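PDB 1HTW: tRNA threonylcarbamoyladenosine biosynthesis protein TsaE from Haemophilus influenzae, which is required for forming the threonylcarbamoyl group on adenosine 37 of tRNAs that read codons beginning with adenine, and binds ATP and magnesium. Local coordinates for residues A[7-10]-A[11-15]; A[48-51]-A[52-56]. All blocks are in the same frame, centred on the assembly; numbering follows the deposited sequence.

Interaction 1 (A[7-10]-A[11-15]); sequences YIPD and EFSML. With ADP (adenosine-5'-diphosphate), chain H.
Asp10 and Ser13 meet at the start of helix 11-28, where Asp10 occupies the N-cap position. Followed outward, Asp10 CB only carries the chain past the peptide to Glu11; the contact begins beyond it, where chi1 of 44° sets CG between the backbone N and the carbonyl carbon and folds the carboxylate back over the first turn. At the tip, OD1 accepts two bonds from one residue. Ser13 N approaches nearly along the C-O axis at 2.9 Å from Asp10 OD1, the capping bond proper, while Ser13 OG donates to the same OD1 over 2.8 Å from above the carboxylate plane. Two donors placed so differently on OD1 should limit the turning of the carboxylate. The main chain adds Met14 N to Asp10 O, 3.2 Å, the first bond of the helical pattern.

Behind the cap, Ile8 CG2 rests against the backbone and CB of Met14, reaching Met14 N at 3.5 Å, and the ring of Pro9 lies against Ser13 OG.

The turn also forms part of the nucleotide pocket. Glu11, extended with CG anti to its own N (chi1 -174°), receives the ribose hydroxyl: ADP O2' donates to Glu11 OE1 at 2.5 Å. Met14 CB already lies 3.7 Å from ADP N1, and bends at chi2 and chi3 bring Met14 CE back to 3.9 Å from the same ADP N1.

Strand 3-8 thus hands the chain to helix 11-28 through a capped turn. Ile8 pairs by backbone with Arg138 of strand 137-144, Met14 packs on Ile140 of that strand and on Leu49 of helix 46-56, and Glu11 touches Thr48 of the same helix.

Interaction 2 (A[48-51]-A[52-56]); sequences TLTR and GMLQG. With ADP (adenosine-5'-diphosphate), chain H.
Arg51 and Gln55, one helical turn apart, make the side-chain hydrogen bond of this stretch. Arg51 NH1 donates to Gln55 OE1 over 3.0 Å with an N-H...O angle of 160°, in the amide plane and on a lone pair, and OE1 lies at the guanidinium edge. The two flat groups are nevertheless turned 75° against each other. Arg51 bends at chi3 (102°), which brings NH1 back to OE1, while Arg51 CG comes within 3.2 Å of Gln55 OE1.

Backbone bonds supply the regular frame. Gly52, Met53, Leu54 and Gln55 donate their N-H groups to the carbonyls of Thr48, Leu49, Thr50 and Arg51 respectively, all at 2.9 to 3.0 Å, as an alpha-helix requires.

Apolar contacts follow the same spacing. Leu49 CD1 meets Met53 CG at 4.1 Å, the two chains crossing at a slant. Thr50 CG2 lies alongside Leu54 CD1, 3.8 Å away, both side chains pointing the same way; the hydroxyl of Thr50 bonds back to Lys46 O.

Ligand bonds gather at the N-terminal end. Thr48 N and Thr48 OG1 each donate to ADP O2A, both at 2.8 Å, so one alpha-phosphate oxygen is gripped twice by one residue.

The chemistry is divided along the helix: its start provides donors for a phosphate, a placement in which the helix dipole probably favours the negative charge. Farther on, the Arg51 guanidinium has two partners, Gln55 through NH1 and Glu11 through NH2 in a salt bridge, while Gln55 NE2 is hydrogen-bonded to Gly61 O; together these bonds should restrict how either polar end can rotate.

In the fold
Interactions 1 and 2 come in series along the chain, their centres 12 Å apart and on the same side of the chain's centre. The first joins strand 3-8 to helix 11-28; the second lies wholly on helix 46-56, whose first turn holds the end of the P-loop. The two helices meet directly: Glu11 OE2 and Arg51 NH2 form a salt bridge of 3.3 Å, and Leu15 CD2 packs within 3.6 Å of Gly52 CA. Both contacts touch ADP, interaction 1 at its adenine and ribose, interaction 2 mainly at its alpha-phosphate, with the Thr48 methyl also against the adenine. Segments from two places in the sequence therefore converge on one nucleotide, and the salt bridge ties the ribose-binding glutamate to the phosphate-binding helix.

Interaction 1 (A[7-10]-A[11-15])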
loop_
_atom_site.group_PDB
_atom_site.type_symbol
_atom_site.label_atom_id
_atom_site.label_comp_id
_atom_site.label_asym_id
_atom_site.label_seq_id
_atom_site.Cartn_x
_atom_site.Cartn_y
_atom_site.Cartn_z
ATOM N N TYR A 7 2.252 -12.468 -12.015
ATOM C CA TYR A 7 3.702 -12.745 -12.046
ATOM C C TYR A 7 4.434 -11.446 -12.398
ATOM O O TYR A 7 4.008 -10.629 -13.251
ATOM C CB TYR A 7 3.950 -13.819 -13.156
ATOM C CG TYR A 7 5.413 -14.106 -13.418
ATOM C CD1 TYR A 7 6.193 -14.503 -12.330
ATOM C CD2 TYR A 7 5.920 -14.213 -14.694
ATOM C CE1 TYR A 7 7.533 -14.845 -12.539
ATOM C CE2 TYR A 7 7.240 -14.606 -14.920
ATOM C CZ TYR A 7 8.019 -14.888 -13.808
ATOM O OH TYR A 7 9.321 -15.345 -13.997
ATOM N N ILE A 8 5.460 -11.217 -11.669
ATOM C CA ILE A 8 6.311 -9.984 -11.796
ATOM C C ILE A 8 7.771 -10.467 -12.029
ATOM O O ILE A 8 8.459 -10.783 -11.071
ATOM C CB ILE A 8 6.252 -9.300 -10.427
ATOM C CG1 ILE A 8 4.815 -8.857 -10.097
ATOM C CG2 ILE A 8 7.194 -8.075 -10.502
ATOM C CD1 ILE A 8 4.167 -7.888 -11.098
ATOM N N PRO A 9 8.113 -10.575 -13.289
ATOM C CA PRO A 9 9.409 -11.219 -13.642
ATOM C C PRO A 9 10.650 -10.515 -13.215
ATOM O O PRO A 9 11.734 -11.103 -13.056
ATOM C CB PRO A 9 9.316 -11.357 -15.159
ATOM C CG PRO A 9 8.259 -10.480 -15.626
ATOM C CD PRO A 9 7.302 -10.286 -14.464
ATOM N N ASP A 10 10.596 -9.188 -12.948
ATOM C CA ASP A 10 11.792 -8.444 -12.588
ATOM C C ASP A 10 11.388 -7.099 -11.982
ATOM O O ASP A 10 10.168 -6.844 -11.853
ATOM C CB ASP A 10 12.572 -8.164 -13.899
ATOM C CG ASP A 10 11.688 -7.714 -15.028
ATOM O OD1 ASP A 10 10.889 -6.749 -14.884
ATOM O OD2 ASP A 10 11.728 -8.334 -16.121
ATOM N N GLU A 11 12.382 -6.404 -11.461
ATOM C CA GLU A 11 12.062 -5.149 -10.769
ATOM C C GLU A 11 11.366 -4.131 -11.631
ATOM O O GLU A 11 10.452 -3.458 -11.055
ATOM C CB GLU A 11 13.355 -4.615 -10.125
ATOM C CG GLU A 11 13.049 -3.379 -9.267
ATOM C CD GLU A 11 14.185 -3.008 -8.349
ATOM O OE1 GLU A 11 14.991 -3.900 -8.013
ATOM O OE2 GLU A 11 14.271 -1.812 -7.986
ATOM N N PHE A 12 11.629 -3.995 -12.911
ATOM C CA PHE A 12 10.953 -3.029 -13.779
ATOM C C PHE A 12 9.465 -3.310 -13.839
ATOM O O PHE A 12 8.552 -2.473 -13.837
ATOM C CB PHE A 12 11.494 -3.078 -15.209
ATOM C CG PHE A 12 12.358 -1.887 -15.570
ATOM C CD1 PHE A 12 11.853 -0.617 -15.451
ATOM C CD2 PHE A 12 13.651 -2.078 -16.015
ATOM C CE1 PHE A 12 12.625 0.477 -15.868
ATOM C CE2 PHE A 12 14.450 -0.999 -16.361
ATOM C CZ PHE A 12 13.908 0.278 -16.297
ATOM N N SER A 13 9.193 -4.649 -13.854
ATOM C CA SER A 13 7.790 -5.067 -13.862
ATOM C C SER A 13 7.123 -4.744 -12.530
ATOM O O SER A 13 5.896 -4.497 -12.545
ATOM C CB SER A 13 7.760 -6.610 -14.087
ATOM O OG SER A 13 8.176 -6.824 -15.457
ATOM N N MET A 14 7.804 -4.748 -11.421
ATOM C CA MET A 14 7.194 -4.448 -10.141
ATOM C C MET A 14 6.789 -2.930 -10.158
ATOM O O MET A 14 5.752 -2.597 -9.624
ATOM C CB MET A 14 8.135 -4.626 -8.956
ATOM C CG MET A 14 7.524 -4.425 -7.612
ATOM S SD MET A 14 6.068 -5.595 -7.160
ATOM C CE MET A 14 6.947 -6.781 -5.994
ATOM N N LEU A 15 7.741 -2.169 -10.712
ATOM C CA LEU A 15 7.447 -0.699 -10.769
ATOM C C LEU A 15 6.299 -0.390 -11.712
ATOM O O LEU A 15 5.408 0.416 -11.255
ATOM C CB LEU A 15 8.740 -0.017 -11.193
ATOM C CG LEU A 15 9.935 -0.153 -10.264
ATOM C CD1 LEU A 15 11.189 0.428 -10.941
ATOM C CD2 LEU A 15 9.701 0.391 -8.881
HETATM P PB ADP H . 10.527 -5.174 1.594
HETATM O O1B ADP H . 9.970 -3.766 1.839
HETATM O O2B ADP H . 9.472 -6.180 1.405
HETATM O O3B ADP H . 11.476 -5.516 2.821
HETATM P PA ADP H . 12.267 -3.971 -0.389
HETATM O O1A ADP H . 12.937 -3.005 0.534
HETATM O O2A ADP H . 11.440 -3.369 -1.457
HETATM O O3A ADP H . 11.493 -5.101 0.403
HETATM O "O5'" ADP H . 13.441 -4.811 -1.087
HETATM C "C5'" ADP H . 13.314 -5.522 -2.291
HETATM C "C4'" ADP H . 14.749 -5.819 -2.806
HETATM O "O4'" ADP H . 14.677 -6.814 -3.823
HETATM C "C3'" ADP H . 15.432 -4.605 -3.395
HETATM O "O3'" ADP H . 16.843 -4.576 -3.009
HETATM C "C2'" ADP H . 15.164 -4.809 -4.873
HETATM O "O2'" ADP H . 16.042 -4.110 -5.734
HETATM C "C1'" ADP H . 15.184 -6.347 -5.018
HETATM N N9 ADP H . 14.377 -6.828 -6.112
HETATM C C8 ADP H . 14.769 -7.700 -7.087
HETATM N N7 ADP H . 13.874 -8.089 -7.928
HETATM C C5 ADP H . 12.797 -7.437 -7.516
HETATM C C6 ADP H . 11.527 -7.539 -8.030
HETATM N N6 ADP H . 11.161 -8.322 -9.035
HETATM N N1 ADP H . 10.578 -6.852 -7.333
HETATM C C2 ADP H . 10.914 -6.126 -6.254
HETATM N N3 ADP H . 12.114 -6.002 -5.649
HETATM C C4 ADP H . 13.018 -6.681 -6.396
#

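Interaction 2 (A[48-51]-A[52-56])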
loop_
_atom_site.group_PDB
_atom_site.type_symbol
_atom_site.label_atom_id
_atom_site.label_comp_id
_atom_site.label_asym_id
_atom_site.label_seq_id
_atom_site.Cartn_x
_atom_site.Cartn_y
_atom_site.Cartn_z
ATOM N N THR A 48 9.654 -1.549 -2.596
ATOM C CA THR A 48 9.850 -1.297 -4.003
ATOM C C THR A 48 8.496 -1.116 -4.770
ATOM O O THR A 48 8.436 -0.259 -5.620
ATOM C CB THR A 48 10.567 -2.473 -4.697
ATOM O OG1 THR A 48 11.909 -2.433 -4.044
ATOM C CG2 THR A 48 10.733 -2.278 -6.156
ATOM N N LEU A 49 7.531 -1.902 -4.312
ATOM C CA LEU A 49 6.182 -1.712 -4.949
ATOM C C LEU A 49 5.620 -0.313 -4.520
ATOM O O LEU A 49 5.163 0.318 -5.476
ATOM C CB LEU A 49 5.222 -2.769 -4.346
ATOM C CG LEU A 49 3.749 -2.578 -4.759
ATOM C CD1 LEU A 49 3.589 -2.449 -6.257
ATOM C CD2 LEU A 49 2.885 -3.733 -4.219
ATOM N N THR A 50 5.791 -0.002 -3.299
ATOM C CA THR A 50 5.359 1.367 -2.832
ATOM C C THR A 50 6.066 2.431 -3.654
ATOM O O THR A 50 5.461 3.429 -4.073
ATOM C CB THR A 50 5.758 1.519 -1.382
ATOM O OG1 THR A 50 4.976 0.597 -0.587
ATOM C CG2 THR A 50 5.373 2.946 -0.868
ATOM N N ARG A 51 7.356 2.264 -3.878
ATOM C CA ARG A 51 8.083 3.225 -4.736
ATOM C C ARG A 51 7.541 3.323 -6.120
ATOM O O ARG A 51 7.320 4.419 -6.702
ATOM C CB ARG A 51 9.589 2.939 -4.661
ATOM C CG ARG A 51 10.457 3.706 -5.638
ATOM C CD ARG A 51 11.958 3.285 -5.425
ATOM N NE ARG A 51 12.476 2.366 -6.391
ATOM C CZ ARG A 51 12.761 2.397 -7.645
ATOM N NH1 ARG A 51 12.522 3.440 -8.459
ATOM N NH2 ARG A 51 13.236 1.283 -8.246
ATOM N N GLY A 52 7.230 2.206 -6.780
ATOM C CA GLY A 52 6.658 2.218 -8.124
ATOM C C GLY A 52 5.236 2.964 -8.033
ATOM O O GLY A 52 4.946 3.597 -9.031
ATOM N N MET A 53 4.536 2.707 -7.000
ATOM C CA MET A 53 3.165 3.368 -6.882
ATOM C C MET A 53 3.373 4.887 -6.769
ATOM O O MET A 53 2.805 5.613 -7.602
ATOM C CB MET A 53 2.434 2.840 -5.704
ATOM C CG MET A 53 2.015 1.332 -5.692
ATOM S SD MET A 53 1.179 0.686 -4.200
ATOM C CE MET A 53 -0.582 1.571 -4.382
ATOM N N LEU A 54 4.250 5.297 -5.876
ATOM C CA LEU A 54 4.339 6.806 -5.647
ATOM C C LEU A 54 5.046 7.498 -6.762
ATOM O O LEU A 54 4.651 8.590 -7.251
ATOM C CB LEU A 54 5.058 7.019 -4.319
ATOM C CG LEU A 54 4.433 6.510 -3.039
ATOM C CD1 LEU A 54 5.382 6.641 -1.845
ATOM C CD2 LEU A 54 3.183 7.344 -2.707
ATOM N N GLN A 55 6.215 6.998 -7.238
ATOM C CA GLN A 55 6.944 7.583 -8.303
ATOM C C GLN A 55 6.209 7.434 -9.608
ATOM O O GLN A 55 6.267 8.241 -10.566
ATOM C CB GLN A 55 8.428 7.020 -8.411
ATOM C CG GLN A 55 9.185 7.411 -7.140
ATOM C CD GLN A 55 10.629 6.796 -7.176
ATOM O OE1 GLN A 55 10.796 5.873 -7.946
ATOM N NE2 GLN A 55 11.556 7.414 -6.459
ATOM N N GLY A 56 5.427 6.306 -9.660
ATOM C CA GLY A 56 4.637 6.039 -10.879
ATOM C C GLY A 56 3.547 7.106 -11.105
ATOM O O GLY A 56 3.312 7.372 -12.305
HETATM P PB ADP H . 10.527 -5.174 1.594
HETATM O O1B ADP H . 9.970 -3.766 1.839
HETATM O O2B ADP H . 9.472 -6.180 1.405
HETATM O O3B ADP H . 11.476 -5.516 2.821
HETATM P PA ADP H . 12.267 -3.971 -0.389
HETATM O O1A ADP H . 12.937 -3.005 0.534
HETATM O O2A ADP H . 11.440 -3.369 -1.457
HETATM O O3A ADP H . 11.493 -5.101 0.403
HETATM O "O5'" ADP H . 13.441 -4.811 -1.087
HETATM C "C5'" ADP H . 13.314 -5.522 -2.291
HETATM C "C4'" ADP H . 14.749 -5.819 -2.806
HETATM O "O4'" ADP H . 14.677 -6.814 -3.823
HETATM C "C3'" ADP H . 15.432 -4.605 -3.395
HETATM O "O3'" ADP H . 16.843 -4.576 -3.009
HETATM C "C2'" ADP H . 15.164 -4.809 -4.873
HETATM O "O2'" ADP H . 16.042 -4.110 -5.734
HETATM C "C1'" ADP H . 15.184 -6.347 -5.018
HETATM N N9 ADP H . 14.377 -6.828 -6.112
HETATM C C8 ADP H . 14.769 -7.700 -7.087
HETATM N N7 ADP H . 13.874 -8.089 -7.928
HETATM C C5 ADP H . 12.797 -7.437 -7.516
HETATM C C6 ADP H . 11.527 -7.539 -8.030
HETATM N N6 ADP H . 11.161 -8.322 -9.035
HETATM N N1 ADP H . 10.578 -6.852 -7.333
HETATM C C2 ADP H . 10.914 -6.126 -6.254
HETATM N N3 ADP H . 12.114 -6.002 -5.649
HETATM C C4 ADP H . 13.018 -6.681 -6.396
#